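Local coordinates for protein superoxide dismutase (Acidilobus saccharovorans, PDB 4FFK) that catalyses the dismutation of superoxide to molecular oxygen and hydrogen peroxide at a protein-bound iron(III) ion, at residues I90-Y95 / A176-E181; Y148-G153 / N170-L175. One frame throughout, in Å; residues are numbered along the deposited sequence.

Contact 1: I90-Y95 / A176-E181; sequences ILHTLY and AVDVFE. With FE (Fe (III) ion), chain B.
H92 and D178 meet through a shared iron ion, and their first torsions start the two side chains on their way: the histidine CG stands anti to its own carbonyl carbon (chi1 -78°), whereas the aspartate CG is anti to its backbone N (chi1 -169°). In this worked example of the iron/manganese superoxide dismutase fold, helix 75-97 of the alpha-hairpin region and strand 172-178 of the C-terminal domain each supply one ligand to the same metal. H92 NE2 binds the iron at 2.1 Å and D178 OD2 at 1.9 Å, with imidazole and carboxylate planes 90° apart. The two ligand atoms are neighbours in the coordination sphere, and no hydrogen bond joins them. H43, H182 and a water at 2.0 Å from the iron complete the coordination. Second-shell bonds position both ligands. H92 ND1 bonds to the carbonyl of G88, while D178 OD1 accepts the backbone N of F180 at 3.0 Å in an Asx turn, the donor lying above the carboxylate plane, which should restrain the group against turning about its last bond. Y95 covers the stem of the aspartate: D178 CB sits over one ring face, 3.9 Å from the centroid, in a CH-pi contact, and the phenol oxygen hydrogen-bonds to that of Y195. An alanine at Y95 would probably leave D178 CB without this cover and Y195 OH without its phenol partner, giving the iron-binding side chain more freedom to shift. One residue earlier on the helix, L94 CD2 rests on A176 CB at 3.6 Å. Beside this apolar pair, A176 O approaches the edge of the Y95 ring in its plane, and one water donates to both Y95 O, at 3.0 Å, and A176 O, at 2.9 Å.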
# COMPACT_ATOMS: atom_id res chain seq x y z
N ILE A 90 -3.32 -13.35 -13.08
CA ILE A 90 -4.12 -12.83 -14.12
C ILE A 90 -3.34 -11.82 -14.93
O ILE A 90 -3.46 -11.77 -16.15
CB ILE A 90 -5.44 -12.21 -13.65
CG1 ILE A 90 -5.17 -10.93 -12.81
CG2 ILE A 90 -6.36 -13.26 -13.07
CD1 ILE A 90 -6.40 -10.44 -12.10
N LEU A 91 -2.51 -11.04 -14.26
CA LEU A 91 -1.76 -10.03 -14.99
C LEU A 91 -0.66 -10.67 -15.82
O LEU A 91 -0.36 -10.19 -16.92
CB LEU A 91 -1.19 -8.98 -14.03
CG LEU A 91 -2.33 -8.13 -13.46
CD1 LEU A 91 -1.65 -7.22 -12.40
CD2 LEU A 91 -2.99 -7.32 -14.59
N HIS A 92 -0.05 -11.75 -15.33
CA HIS A 92 0.98 -12.41 -16.16
C HIS A 92 0.31 -13.04 -17.33
O HIS A 92 0.84 -12.96 -18.45
CB HIS A 92 1.79 -13.42 -15.39
CG HIS A 92 2.82 -12.77 -14.55
ND1 HIS A 92 2.53 -12.27 -13.29
CD2 HIS A 92 4.10 -12.45 -14.81
CE1 HIS A 92 3.61 -11.68 -12.82
NE2 HIS A 92 4.59 -11.79 -13.71
N THR A 93 -0.80 -13.70 -17.07
CA THR A 93 -1.56 -14.30 -18.14
C THR A 93 -1.86 -13.31 -19.27
O THR A 93 -1.65 -13.63 -20.45
CB THR A 93 -2.82 -14.90 -17.63
OG1 THR A 93 -2.47 -15.89 -16.66
CG2 THR A 93 -3.59 -15.52 -18.79
N LEU A 94 -2.33 -12.13 -18.91
CA LEU A 94 -2.54 -11.02 -19.86
C LEU A 94 -1.24 -10.64 -20.53
O LEU A 94 -1.14 -10.58 -21.79
CB LEU A 94 -3.09 -9.81 -19.11
CG LEU A 94 -3.41 -8.57 -19.92
CD1 LEU A 94 -4.37 -8.93 -21.05
CD2 LEU A 94 -4.04 -7.53 -18.99
N TYR A 95 -0.24 -10.36 -19.72
CA TYR A 95 1.06 -9.99 -20.23
C TYR A 95 1.55 -10.92 -21.36
O TYR A 95 1.94 -10.42 -22.40
CB TYR A 95 2.02 -10.06 -19.08
CG TYR A 95 3.43 -9.71 -19.38
CD1 TYR A 95 4.45 -10.62 -19.12
CD2 TYR A 95 3.78 -8.40 -19.77
CE1 TYR A 95 5.74 -10.30 -19.31
CE2 TYR A 95 5.09 -8.06 -19.92
CZ TYR A 95 6.06 -9.03 -19.74
OH TYR A 95 7.35 -8.71 -19.90
N ALA A 176 -1.05 -4.97 -20.84
CA ALA A 176 -0.35 -4.77 -19.59
C ALA A 176 1.10 -4.99 -19.85
O ALA A 176 1.47 -5.92 -20.59
CB ALA A 176 -0.90 -5.74 -18.53
N VAL A 177 1.93 -4.18 -19.25
CA VAL A 177 3.36 -4.44 -19.29
C VAL A 177 3.81 -4.59 -17.83
O VAL A 177 3.51 -3.76 -17.00
CB VAL A 177 4.15 -3.33 -20.01
CG1 VAL A 177 3.84 -1.94 -19.45
CG2 VAL A 177 5.64 -3.62 -19.98
N ASP A 178 4.49 -5.67 -17.57
CA ASP A 178 5.12 -5.92 -16.26
C ASP A 178 6.38 -5.14 -16.12
O ASP A 178 7.31 -5.21 -16.97
CB ASP A 178 5.45 -7.40 -16.27
CG ASP A 178 5.87 -7.94 -14.95
OD1 ASP A 178 5.87 -7.24 -13.96
OD2 ASP A 178 6.12 -9.14 -14.95
N VAL A 179 6.47 -4.38 -15.03
CA VAL A 179 7.73 -3.75 -14.66
C VAL A 179 8.24 -4.13 -13.28
O VAL A 179 9.05 -3.42 -12.67
CB VAL A 179 7.68 -2.23 -14.81
CG1 VAL A 179 7.46 -1.86 -16.24
CG2 VAL A 179 6.48 -1.63 -13.95
N PHE A 180 7.85 -5.31 -12.81
CA PHE A 180 8.67 -5.91 -11.84
C PHE A 180 10.05 -6.15 -12.44
O PHE A 180 10.17 -6.49 -13.61
CB PHE A 180 8.17 -7.28 -11.50
CG PHE A 180 7.09 -7.29 -10.49
CD1 PHE A 180 7.35 -7.96 -9.28
CD2 PHE A 180 5.84 -6.71 -10.75
CE1 PHE A 180 6.30 -8.07 -8.28
CE2 PHE A 180 4.82 -6.78 -9.75
CZ PHE A 180 5.10 -7.48 -8.54
N GLU A 181 11.06 -6.02 -11.62
CA GLU A 181 12.41 -6.13 -12.16
C GLU A 181 12.64 -7.44 -12.85
O GLU A 181 13.42 -7.55 -13.80
CB GLU A 181 13.37 -5.96 -11.04
CG GLU A 181 13.42 -4.46 -10.65
CD GLU A 181 14.10 -4.21 -9.36
OE1 GLU A 181 14.20 -5.11 -8.51
OE2 GLU A 181 14.57 -3.07 -9.17
FE FE B . 6.26 -10.58 -13.69
O HOH W 1 2.66 -7.54 -22.64
O HOH W 2 5.47 -9.40 -12.21

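Contact 2: Y148-G153 / N170-L175; sequences YDPVTG and NLIPLL
N170 meets the turn that follows strand 142-148 through both its backbone and its side chain. Its carbonyl O lies 3.2 Å from P150 CG, and the amide, with CG anti to the backbone N (chi1 -155°), crosses V151 at about a right angle, ND2 touching CG2 at 3.7 Å. The same ND2 is hydrogen-bonded to the phenol of Y86 in a second subunit. L171 comes next, its CD2 methyl lying 3.8 Å from D149 CB, at the base of a side chain whose carboxylate is occupied with the turn itself. OD1 takes the backbone N of V151 in an Asx turn and OD2 the hydroxyl of T152, each met from above the carboxylate plane; Y86 and Y19 of the second subunit add a bond apiece, to OD1 and OD2 respectively. At I172 the chain joins the antiparallel sheet of the C-terminal domain as a hydrogen-bonded pair with Y148. Y148 N donates to I172 O over a short 2.6 Å, and I172 N returns the bond to Y148 O at 2.8 Å, both nearly straight. Their side chains run side by side on one face of the sheet, where A215 of helix 205-216 packs on both. I172 CD1 approaches the edge of the tyrosine ring in its plane, 4.0 Å from CD2, and also meets P150 CG. L174 then lays CD1 against Y148 CB, again at 4.0 Å, just where it and L175 both face L146 in a classic beta bulge. The chemistry is thus divided: paired peptides and apolar branches hold the strand to its neighbour, while the D149 carboxylate serves both its own turn and two tyrosines of the second subunit, one of which also takes N170 ND2, so the turn is held by bonds of its own and is also tied to the neighbouring subunit.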
# COMPACT_ATOMS: atom_id res chain seq x y z
N TYR A 148 -10.07 -0.70 -20.31
CA TYR A 148 -11.36 -0.20 -20.77
C TYR A 148 -12.20 0.10 -19.53
O TYR A 148 -12.33 -0.77 -18.66
CB TYR A 148 -12.01 -1.30 -21.59
CG TYR A 148 -13.44 -0.93 -21.98
CD1 TYR A 148 -13.68 0.11 -22.89
CD2 TYR A 148 -14.55 -1.61 -21.43
CE1 TYR A 148 -14.99 0.47 -23.25
CE2 TYR A 148 -15.86 -1.27 -21.79
CZ TYR A 148 -16.05 -0.23 -22.70
OH TYR A 148 -17.34 0.14 -23.06
N ASP A 149 -12.77 1.30 -19.45
CA ASP A 149 -13.65 1.67 -18.35
C ASP A 149 -15.12 1.43 -18.76
O ASP A 149 -15.65 2.22 -19.51
CB ASP A 149 -13.49 3.12 -18.00
CG ASP A 149 -14.53 3.58 -17.00
OD1 ASP A 149 -15.13 2.68 -16.32
OD2 ASP A 149 -14.68 4.80 -16.87
N PRO A 150 -15.74 0.35 -18.29
CA PRO A 150 -17.15 0.08 -18.69
C PRO A 150 -18.11 1.20 -18.35
O PRO A 150 -19.19 1.29 -18.97
CB PRO A 150 -17.51 -1.18 -17.91
CG PRO A 150 -16.21 -1.73 -17.42
CD PRO A 150 -15.29 -0.58 -17.25
N VAL A 151 -17.78 2.03 -17.37
CA VAL A 151 -18.69 3.07 -16.95
C VAL A 151 -18.81 4.09 -18.04
O VAL A 151 -19.89 4.63 -18.27
CB VAL A 151 -18.19 3.80 -15.68
CG1 VAL A 151 -18.99 5.05 -15.43
CG2 VAL A 151 -18.19 2.83 -14.45
N THR A 152 -17.70 4.38 -18.71
CA THR A 152 -17.69 5.53 -19.58
C THR A 152 -17.51 5.12 -21.02
O THR A 152 -17.85 5.89 -21.93
CB THR A 152 -16.61 6.56 -19.21
OG1 THR A 152 -15.33 5.94 -19.21
CG2 THR A 152 -16.90 7.21 -17.87
N GLY A 153 -16.97 3.94 -21.21
CA GLY A 153 -16.44 3.54 -22.49
C GLY A 153 -15.06 4.11 -22.80
O GLY A 153 -14.53 3.81 -23.86
N ASN A 170 -13.44 -3.25 -11.73
CA ASN A 170 -14.38 -2.83 -12.78
C ASN A 170 -13.70 -2.46 -14.10
O ASN A 170 -14.14 -2.87 -15.19
CB ASN A 170 -15.27 -1.70 -12.32
CG ASN A 170 -16.60 -1.68 -13.13
OD1 ASN A 170 -17.20 -2.74 -13.34
ND2 ASN A 170 -16.99 -0.53 -13.63
N LEU A 171 -12.65 -1.67 -14.01
CA LEU A 171 -11.75 -1.46 -15.17
C LEU A 171 -11.33 -2.78 -15.75
O LEU A 171 -10.97 -3.72 -15.03
CB LEU A 171 -10.52 -0.67 -14.72
CG LEU A 171 -10.93 0.69 -14.23
CD1 LEU A 171 -9.92 1.26 -13.22
CD2 LEU A 171 -11.17 1.59 -15.45
N ILE A 172 -11.35 -2.87 -17.08
CA ILE A 172 -11.01 -4.08 -17.78
C ILE A 172 -9.65 -3.90 -18.45
O ILE A 172 -9.51 -3.06 -19.34
CB ILE A 172 -12.09 -4.40 -18.86
CG1 ILE A 172 -13.49 -4.42 -18.19
CG2 ILE A 172 -11.71 -5.63 -19.73
CD1 ILE A 172 -14.64 -4.83 -19.11
N PRO A 173 -8.66 -4.65 -18.00
CA PRO A 173 -7.30 -4.45 -18.53
C PRO A 173 -7.31 -5.04 -19.93
O PRO A 173 -7.83 -6.12 -20.12
CB PRO A 173 -6.43 -5.31 -17.62
CG PRO A 173 -7.43 -6.40 -17.07
CD PRO A 173 -8.71 -5.56 -16.84
N LEU A 174 -6.71 -4.32 -20.86
CA LEU A 174 -6.60 -4.82 -22.22
C LEU A 174 -5.18 -5.21 -22.54
O LEU A 174 -4.95 -6.20 -23.27
CB LEU A 174 -7.01 -3.73 -23.22
CG LEU A 174 -8.39 -3.14 -22.89
CD1 LEU A 174 -8.77 -2.00 -23.83
CD2 LEU A 174 -9.39 -4.24 -22.92
N LEU A 175 -4.25 -4.43 -22.01
CA LEU A 175 -2.86 -4.57 -22.38
C LEU A 175 -2.09 -4.23 -21.13
O LEU A 175 -2.46 -3.32 -20.42
CB LEU A 175 -2.54 -3.52 -23.45
CG LEU A 175 -1.06 -3.28 -23.75
CD1 LEU A 175 -0.41 -4.57 -24.34
CD2 LEU A 175 -0.99 -2.10 -24.70

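Overall arrangement
Strand 172-178 carries one side of both contacts, so that one strand runs from the turn beyond strand 142-148 to the metal. Their centres lie about 17 Å apart: contact 1 holds two of the four protein ligands of the iron, whereas contact 2 pairs the strand's other end with that turn. Along the chain, contact 2 is nested within the loop that contact 1 closes. They touch directly through L94, whose CD2 packs 3.5 Å from P173 CB and whose CD1 lies 3.6 Å from L174 O. Both also reach the second subunit, where I90 and L91 pack on T169, and N170 on I90, of that chain.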